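Local coordinates for topoisomerase I-like protein (Leishmania donovani, PDB 2B9S) that forms the large subunit of a heterodimeric type IB DNA topoisomerase, which probably relaxes supercoiled DNA by transiently breaking and rejoining one strand, at residues A280-N293 with A300-H312. Numbering follows the deposited sequence.
With VO4 (vanadate ion), chain F; nucleotides of chain C; nucleotides of chain B.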
loop_
_atom_site.group_PDB
_atom_site.type_symbol
_atom_site.label_atom_id
_atom_site.label_comp_id
_atom_site.label_asym_id
_atom_site.label_seq_id
_atom_site.Cartn_x
_atom_site.Cartn_y
_atom_site.Cartn_z
ATOM N N ALA D 280 6.858 19.263 -14.302
ATOM C CA ALA D 280 6.358 18.089 -13.586
ATOM C C ALA D 280 7.341 16.948 -13.731
ATOM O O ALA D 280 7.697 16.293 -12.735
ATOM C CB ALA D 280 4.971 17.691 -14.072
ATOM N N MET D 281 7.811 16.710 -14.956
ATOM C CA MET D 281 8.801 15.651 -15.131
ATOM C C MET D 281 10.174 15.986 -14.526
ATOM O O MET D 281 10.881 15.103 -14.060
ATOM C CB MET D 281 8.816 15.059 -16.560
ATOM C CG MET D 281 9.095 15.969 -17.696
ATOM S SD MET D 281 8.517 15.228 -19.254
ATOM C CE MET D 281 9.981 14.327 -19.775
ATOM N N TYR D 282 10.503 17.271 -14.453
ATOM C CA TYR D 282 11.650 17.740 -13.691
ATOM C C TYR D 282 11.549 17.407 -12.191
ATOM O O TYR D 282 12.540 16.970 -11.580
ATOM C CB TYR D 282 11.807 19.248 -13.886
ATOM C CG TYR D 282 12.842 19.900 -12.994
ATOM C CD1 TYR D 282 14.205 19.851 -13.314
ATOM C CD2 TYR D 282 12.458 20.586 -11.840
ATOM C CE1 TYR D 282 15.160 20.453 -12.497
ATOM C CE2 TYR D 282 13.399 21.188 -11.014
ATOM C CZ TYR D 282 14.757 21.125 -11.352
ATOM O OH TYR D 282 15.698 21.731 -10.538
ATOM N N PHE D 283 10.370 17.654 -11.596
ATOM C CA PHE D 283 10.107 17.307 -10.198
ATOM C C PHE D 283 10.153 15.807 -9.941
ATOM O O PHE D 283 10.739 15.382 -8.963
ATOM C CB PHE D 283 8.755 17.843 -9.706
ATOM C CG PHE D 283 8.725 19.328 -9.470
ATOM C CD1 PHE D 283 9.901 20.076 -9.403
ATOM C CD2 PHE D 283 7.514 19.974 -9.279
ATOM C CE1 PHE D 283 9.872 21.449 -9.196
ATOM C CE2 PHE D 283 7.469 21.339 -9.048
ATOM C CZ PHE D 283 8.662 22.082 -9.008
ATOM N N ILE D 284 9.505 15.027 -10.802
ATOM C CA ILE D 284 9.440 13.566 -10.679
ATOM C C ILE D 284 10.837 12.937 -10.823
ATOM O O ILE D 284 11.209 12.027 -10.061
ATOM C CB ILE D 284 8.442 12.962 -11.705
ATOM C CG1 ILE D 284 7.002 13.379 -11.358
ATOM C CG2 ILE D 284 8.583 11.451 -11.799
ATOM C CD1 ILE D 284 5.971 13.060 -12.426
ATOM N N ASP D 285 11.604 13.447 -11.787
ATOM C CA ASP D 285 12.997 13.055 -11.979
ATOM C C ASP D 285 13.891 13.434 -10.794
ATOM O O ASP D 285 14.496 12.551 -10.175
ATOM C CB ASP D 285 13.545 13.656 -13.280
ATOM C CG ASP D 285 15.043 13.402 -13.482
ATOM O OD1 ASP D 285 15.646 12.579 -12.762
ATOM O OD2 ASP D 285 15.616 14.041 -14.380
ATOM N N ARG D 286 13.969 14.731 -10.473
ATOM C CA ARG D 286 15.000 15.208 -9.537
ATOM C C ARG D 286 14.643 14.990 -8.077
ATOM O O ARG D 286 15.531 14.766 -7.252
ATOM C CB ARG D 286 15.377 16.689 -9.778
ATOM C CG ARG D 286 15.846 17.069 -11.185
ATOM C CD ARG D 286 16.640 15.978 -11.919
ATOM N NE ARG D 286 17.949 15.666 -11.341
ATOM C CZ ARG D 286 19.109 15.700 -12.006
ATOM N NH1 ARG D 286 19.161 16.039 -13.295
ATOM N NH2 ARG D 286 20.231 15.387 -11.376
ATOM N N LEU D 287 13.345 15.049 -7.773
ATOM C CA LEU D 287 12.836 14.946 -6.402
ATOM C C LEU D 287 12.096 13.643 -6.087
ATOM O O LEU D 287 11.664 13.449 -4.947
ATOM C CB LEU D 287 11.896 16.128 -6.089
ATOM C CG LEU D 287 12.411 17.564 -6.117
ATOM C CD1 LEU D 287 11.292 18.467 -5.705
ATOM C CD2 LEU D 287 13.612 17.716 -5.189
ATOM N N ALA D 288 11.943 12.783 -7.093
ATOM C CA ALA D 288 11.192 11.511 -7.009
ATOM C C ALA D 288 9.775 11.628 -6.411
ATOM O O ALA D 288 9.379 10.802 -5.595
ATOM C CB ALA D 288 12.032 10.391 -6.298
ATOM N N LEU D 289 9.019 12.653 -6.810
ATOM C CA LEU D 289 7.612 12.763 -6.386
ATOM C C LEU D 289 6.749 11.691 -7.059
ATOM O O LEU D 289 7.011 11.274 -8.209
ATOM C CB LEU D 289 7.022 14.157 -6.705
ATOM C CG LEU D 289 7.715 15.435 -6.198
ATOM C CD1 LEU D 289 6.792 16.680 -6.347
ATOM C CD2 LEU D 289 8.234 15.314 -4.773
ATOM N N ARG D 290 5.713 11.251 -6.354
ATOM C CA ARG D 290 4.670 10.467 -7.000
ATOM C C ARG D 290 3.905 11.405 -7.939
ATOM O O ARG D 290 3.851 12.612 -7.707
ATOM C CB ARG D 290 3.743 9.829 -5.975
ATOM C CG ARG D 290 4.458 8.943 -4.956
ATOM C CD ARG D 290 3.525 8.658 -3.826
ATOM N NE ARG D 290 4.052 7.819 -2.749
ATOM C CZ ARG D 290 4.437 8.271 -1.564
ATOM N NH1 ARG D 290 4.439 9.572 -1.322
ATOM N NH2 ARG D 290 4.829 7.421 -0.611
ATOM N N VAL D 291 3.331 10.827 -8.988
ATOM C CA VAL D 291 2.656 11.535 -10.067
ATOM C C VAL D 291 1.416 12.348 -9.632
ATOM O O VAL D 291 1.096 13.360 -10.234
ATOM C CB VAL D 291 2.292 10.516 -11.214
ATOM C CG1 VAL D 291 1.011 9.667 -10.857
ATOM C CG2 VAL D 291 2.180 11.216 -12.601
ATOM N N GLY D 292 0.705 11.879 -8.613
ATOM C CA GLY D 292 -0.425 12.613 -8.051
ATOM C C GLY D 292 -1.709 12.586 -8.848
ATOM O O GLY D 292 -2.115 13.599 -9.416
ATOM N N ASN D 293 -2.369 11.431 -8.878
ATOM C CA ASN D 293 -3.688 11.322 -9.482
ATOM C C ASN D 293 -4.744 12.074 -8.653
ATOM O O ASN D 293 -4.620 12.208 -7.426
ATOM C CB ASN D 293 -4.093 9.847 -9.646
ATOM C CG ASN D 293 -3.457 9.203 -10.858
ATOM O OD1 ASN D 293 -3.906 9.425 -11.993
ATOM N ND2 ASN D 293 -2.401 8.408 -10.636
ATOM N N ALA D 300 -9.293 11.465 1.752
ATOM C CA ALA D 300 -8.465 12.506 2.365
ATOM C C ALA D 300 -7.798 13.338 1.276
ATOM O O ALA D 300 -7.544 12.858 0.166
ATOM C CB ALA D 300 -7.413 11.920 3.313
ATOM N N ASP D 301 -7.545 14.598 1.601
ATOM C CA ASP D 301 -6.998 15.564 0.650
ATOM C C ASP D 301 -5.462 15.430 0.651
ATOM O O ASP D 301 -4.780 15.893 1.563
ATOM C CB ASP D 301 -7.486 16.960 1.068
ATOM C CG ASP D 301 -6.871 18.084 0.266
ATOM O OD1 ASP D 301 -6.145 17.827 -0.729
ATOM O OD2 ASP D 301 -7.149 19.250 0.641
ATOM N N THR D 302 -4.932 14.710 -0.332
ATOM C CA THR D 302 -3.489 14.532 -0.439
ATOM C C THR D 302 -3.114 14.697 -1.887
ATOM O O THR D 302 -3.959 14.585 -2.773
ATOM C CB THR D 302 -2.946 13.173 0.120
ATOM O OG1 THR D 302 -3.395 12.079 -0.694
ATOM C CG2 THR D 302 -3.305 12.975 1.580
ATOM N N VAL D 303 -1.852 15.010 -2.118
ATOM C CA VAL D 303 -1.413 15.384 -3.453
ATOM C C VAL D 303 -0.107 14.705 -3.811
ATOM O O VAL D 303 0.625 14.229 -2.941
ATOM C CB VAL D 303 -1.283 16.939 -3.598
ATOM C CG1 VAL D 303 -2.637 17.625 -3.292
ATOM C CG2 VAL D 303 -0.179 17.483 -2.679
ATOM N N GLY D 304 0.154 14.634 -5.104
ATOM C CA GLY D 304 1.488 14.338 -5.613
ATOM C C GLY D 304 1.761 15.376 -6.682
ATOM O O GLY D 304 1.126 16.426 -6.712
ATOM N N CYS D 305 2.675 15.068 -7.586
ATOM C CA CYS D 305 3.180 16.069 -8.519
ATOM C C CYS D 305 2.087 16.848 -9.298
ATOM O O CYS D 305 1.946 18.053 -9.124
ATOM C CB CYS D 305 4.202 15.430 -9.460
ATOM S SG CYS D 305 4.991 16.659 -10.460
ATOM N N CYS D 306 1.311 16.140 -10.118
ATOM C CA CYS D 306 0.327 16.744 -11.005
ATOM C C CYS D 306 -0.823 17.446 -10.274
ATOM O O CYS D 306 -1.542 18.247 -10.888
ATOM C CB CYS D 306 -0.224 15.708 -11.998
ATOM S SG CYS D 306 1.020 14.954 -13.129
ATOM N N SER D 307 -0.988 17.170 -8.980
ATOM C CA SER D 307 -2.074 17.781 -8.198
ATOM C C SER D 307 -1.617 18.841 -7.155
ATOM O O SER D 307 -2.415 19.311 -6.332
ATOM C CB SER D 307 -2.963 16.691 -7.571
ATOM O OG SER D 307 -2.217 15.843 -6.729
ATOM N N LEU D 308 -0.340 19.221 -7.185
ATOM C CA LEU D 308 0.133 20.296 -6.300
ATOM C C LEU D 308 -0.666 21.578 -6.541
ATOM O O LEU D 308 -0.986 21.915 -7.667
ATOM C CB LEU D 308 1.628 20.568 -6.462
ATOM C CG LEU D 308 2.599 19.435 -6.122
ATOM C CD1 LEU D 308 3.961 19.705 -6.770
ATOM C CD2 LEU D 308 2.710 19.185 -4.594
ATOM N N ARG D 309 -1.003 22.259 -5.451
ATOM C CA ARG D 309 -1.762 23.502 -5.497
ATOM C C ARG D 309 -0.835 24.660 -5.094
ATOM O O ARG D 309 0.238 24.444 -4.509
ATOM C CB ARG D 309 -2.985 23.426 -4.572
ATOM C CG ARG D 309 -4.008 22.331 -4.953
ATOM C CD ARG D 309 -5.277 22.430 -4.133
ATOM N NE ARG D 309 -5.062 22.030 -2.746
ATOM C CZ ARG D 309 -5.268 20.800 -2.260
ATOM N NH1 ARG D 309 -5.692 19.819 -3.050
ATOM N NH2 ARG D 309 -5.028 20.550 -0.982
ATOM N N VAL D 310 -1.270 25.881 -5.399
ATOM C CA VAL D 310 -0.506 27.088 -5.085
ATOM C C VAL D 310 -0.029 27.137 -3.621
ATOM O O VAL D 310 1.128 27.486 -3.351
ATOM C CB VAL D 310 -1.285 28.370 -5.521
ATOM C CG1 VAL D 310 -0.581 29.649 -5.030
ATOM C CG2 VAL D 310 -1.467 28.364 -7.041
ATOM N N GLU D 311 -0.913 26.762 -2.694
ATOM C CA GLU D 311 -0.584 26.643 -1.269
ATOM C C GLU D 311 0.560 25.668 -0.895
ATOM O O GLU D 311 1.076 25.720 0.223
ATOM C CB GLU D 311 -1.839 26.252 -0.490
ATOM C CG GLU D 311 -2.450 24.889 -0.901
ATOM C CD GLU D 311 -3.881 24.700 -0.396
ATOM O OE1 GLU D 311 -4.272 25.407 0.567
ATOM O OE2 GLU D 311 -4.627 23.860 -0.964
ATOM N N HIS D 312 0.937 24.774 -1.805
ATOM C CA HIS D 312 1.891 23.704 -1.460
ATOM C C HIS D 312 3.323 24.082 -1.703
ATOM O O HIS D 312 4.214 23.394 -1.217
ATOM C CB HIS D 312 1.573 22.399 -2.199
ATOM C CG HIS D 312 0.280 21.789 -1.774
ATOM N ND1 HIS D 312 -0.635 21.292 -2.667
ATOM C CD2 HIS D 312 -0.283 21.661 -0.548
ATOM C CE1 HIS D 312 -1.693 20.857 -2.011
ATOM N NE2 HIS D 312 -1.505 21.073 -0.724
HETATM V V VO4 F . 5.749 4.255 -2.391
HETATM O O1 VO4 F . 6.926 5.127 -1.454
HETATM O O2 VO4 F . 4.819 5.021 -3.679
ATOM P P DT C 16 -0.550 8.446 -7.176
ATOM O OP1 DT C 16 0.510 9.473 -7.188
ATOM O OP2 DT C 16 -1.913 8.717 -7.669
ATOM O "O5'" DT C 16 -0.057 7.175 -8.001
ATOM C "C5'" DT C 16 1.216 6.556 -7.812
ATOM C "C4'" DT C 16 1.279 5.436 -8.840
ATOM O "O4'" DT C 16 0.272 4.439 -8.530
ATOM C "C3'" DT C 16 1.030 5.837 -10.297
ATOM O "O3'" DT C 16 2.063 5.267 -11.112
ATOM C "C2'" DT C 16 -0.317 5.215 -10.693
ATOM C "C1'" DT C 16 -0.402 4.040 -9.733
ATOM N N1 DT C 16 -1.803 3.754 -9.364
ATOM C C2 DT C 16 -2.329 2.529 -9.671
ATOM O O2 DT C 16 -1.695 1.698 -10.263
ATOM N N3 DT C 16 -3.635 2.355 -9.283
ATOM C C4 DT C 16 -4.423 3.271 -8.613
ATOM O O4 DT C 16 -5.566 2.975 -8.297
ATOM C C5 DT C 16 -3.798 4.551 -8.288
ATOM C C7 DT C 16 -4.514 5.673 -7.539
ATOM C C6 DT C 16 -2.534 4.711 -8.684
ATOM P P DG C 15 -3.433 8.501 -0.762
ATOM O OP1 DG C 15 -3.020 9.412 0.306
ATOM O OP2 DG C 15 -4.799 8.557 -1.311
ATOM O "O5'" DG C 15 -2.324 8.610 -1.936
ATOM C "C5'" DG C 15 -2.539 8.113 -3.240
ATOM C "C4'" DG C 15 -1.540 7.050 -3.674
ATOM O "O4'" DG C 15 -1.973 5.721 -3.253
ATOM C "C3'" DG C 15 -1.481 6.942 -5.184
ATOM O "O3'" DG C 15 -0.574 7.926 -5.666
ATOM C "C2'" DG C 15 -0.975 5.531 -5.402
ATOM C "C1'" DG C 15 -1.628 4.780 -4.265
ATOM N N9 DG C 15 -2.788 3.898 -4.506
ATOM C C8 DG C 15 -4.063 4.061 -4.005
ATOM N N7 DG C 15 -4.891 3.114 -4.350
ATOM C C5 DG C 15 -4.090 2.243 -5.071
ATOM C C6 DG C 15 -4.416 1.021 -5.689
ATOM O O6 DG C 15 -5.492 0.454 -5.686
ATOM N N1 DG C 15 -3.363 0.455 -6.393
ATOM C C2 DG C 15 -2.109 1.008 -6.463
ATOM N N2 DG C 15 -1.214 0.313 -7.159
ATOM N N3 DG C 15 -1.762 2.145 -5.889
ATOM C C4 DG C 15 -2.800 2.711 -5.196
ATOM O "O5'" DA B 1 4.366 4.472 -0.943
ATOM C "C5'" DA B 1 4.879 4.108 0.332
ATOM C "C4'" DA B 1 3.777 4.130 1.346
ATOM O "O4'" DA B 1 2.826 3.071 1.090
ATOM C "C3'" DA B 1 4.321 3.844 2.711
ATOM O "O3'" DA B 1 4.744 5.081 3.267
ATOM C "C2'" DA B 1 3.135 3.203 3.433
ATOM C "C1'" DA B 1 2.334 2.551 2.334
ATOM N N9 DA B 1 2.378 1.089 2.201
ATOM C C8 DA B 1 3.301 0.384 1.471
ATOM N N7 DA B 1 3.112 -0.910 1.443
ATOM C C5 DA B 1 1.967 -1.086 2.212
ATOM C C6 DA B 1 1.231 -2.238 2.575
ATOM N N6 DA B 1 1.555 -3.488 2.175
ATOM N N1 DA B 1 0.137 -2.052 3.346
ATOM C C2 DA B 1 -0.209 -0.824 3.735
ATOM N N3 DA B 1 0.419 0.318 3.478
ATOM C C4 DA B 1 1.496 0.136 2.690
HETATM O O HOH W 1 -3.935 14.128 -5.555
#
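Cys305 and Cys306 present consecutive backbone amides to the loop that carries Arg290. Cys305 N donates to Arg290 O at 2.7 Å, nearly straight and in the carbonyl plane, while Cys306 N reaches Val291 O at 2.8 Å from above that carbonyl's plane. Beside these bonds, with no side chain on Gly292 or Gly304, the two backbones close to 3.5 Å between Gly292 CA and Gly304 CA; the positive phi of Gly292 (76°) also suits glycine. The small, weakly polar thiol of Cys305 has SG anti to the backbone N (chi1 -172°), which turns it toward helix 272-287, where it fits among Ala280 CB, Phe283 CB and Ile284 CG1. Leu289 and Leu308 extend this core, crossing at about a right angle with their CD1 methyls 4.2 Å apart. Farther along, one water joins Asn293 O, Thr302 O and Ser307 OG, and Ser307 OG also accepts from Gly304 N.

Arg290 O is fixed by Cys305 N, while the side chain, extended from CG to NE, runs to the vanadate: NE donates to VO4 O2 at 3.0 Å and NH2 to O5' of DA1 of chain B. Gly292 N donates to OP1 and Asn293 N to OP2 of DT16 of chain C; Asn293 suits its site because ND2 also donates to OP2. Arg386 and His429 also bind the vanadate, a transition-state mimic. Through its bonds to VO4 O2 and DA1 O5', the Arg290 guanidinium probably offsets negative charge developing during strand cleavage and religation.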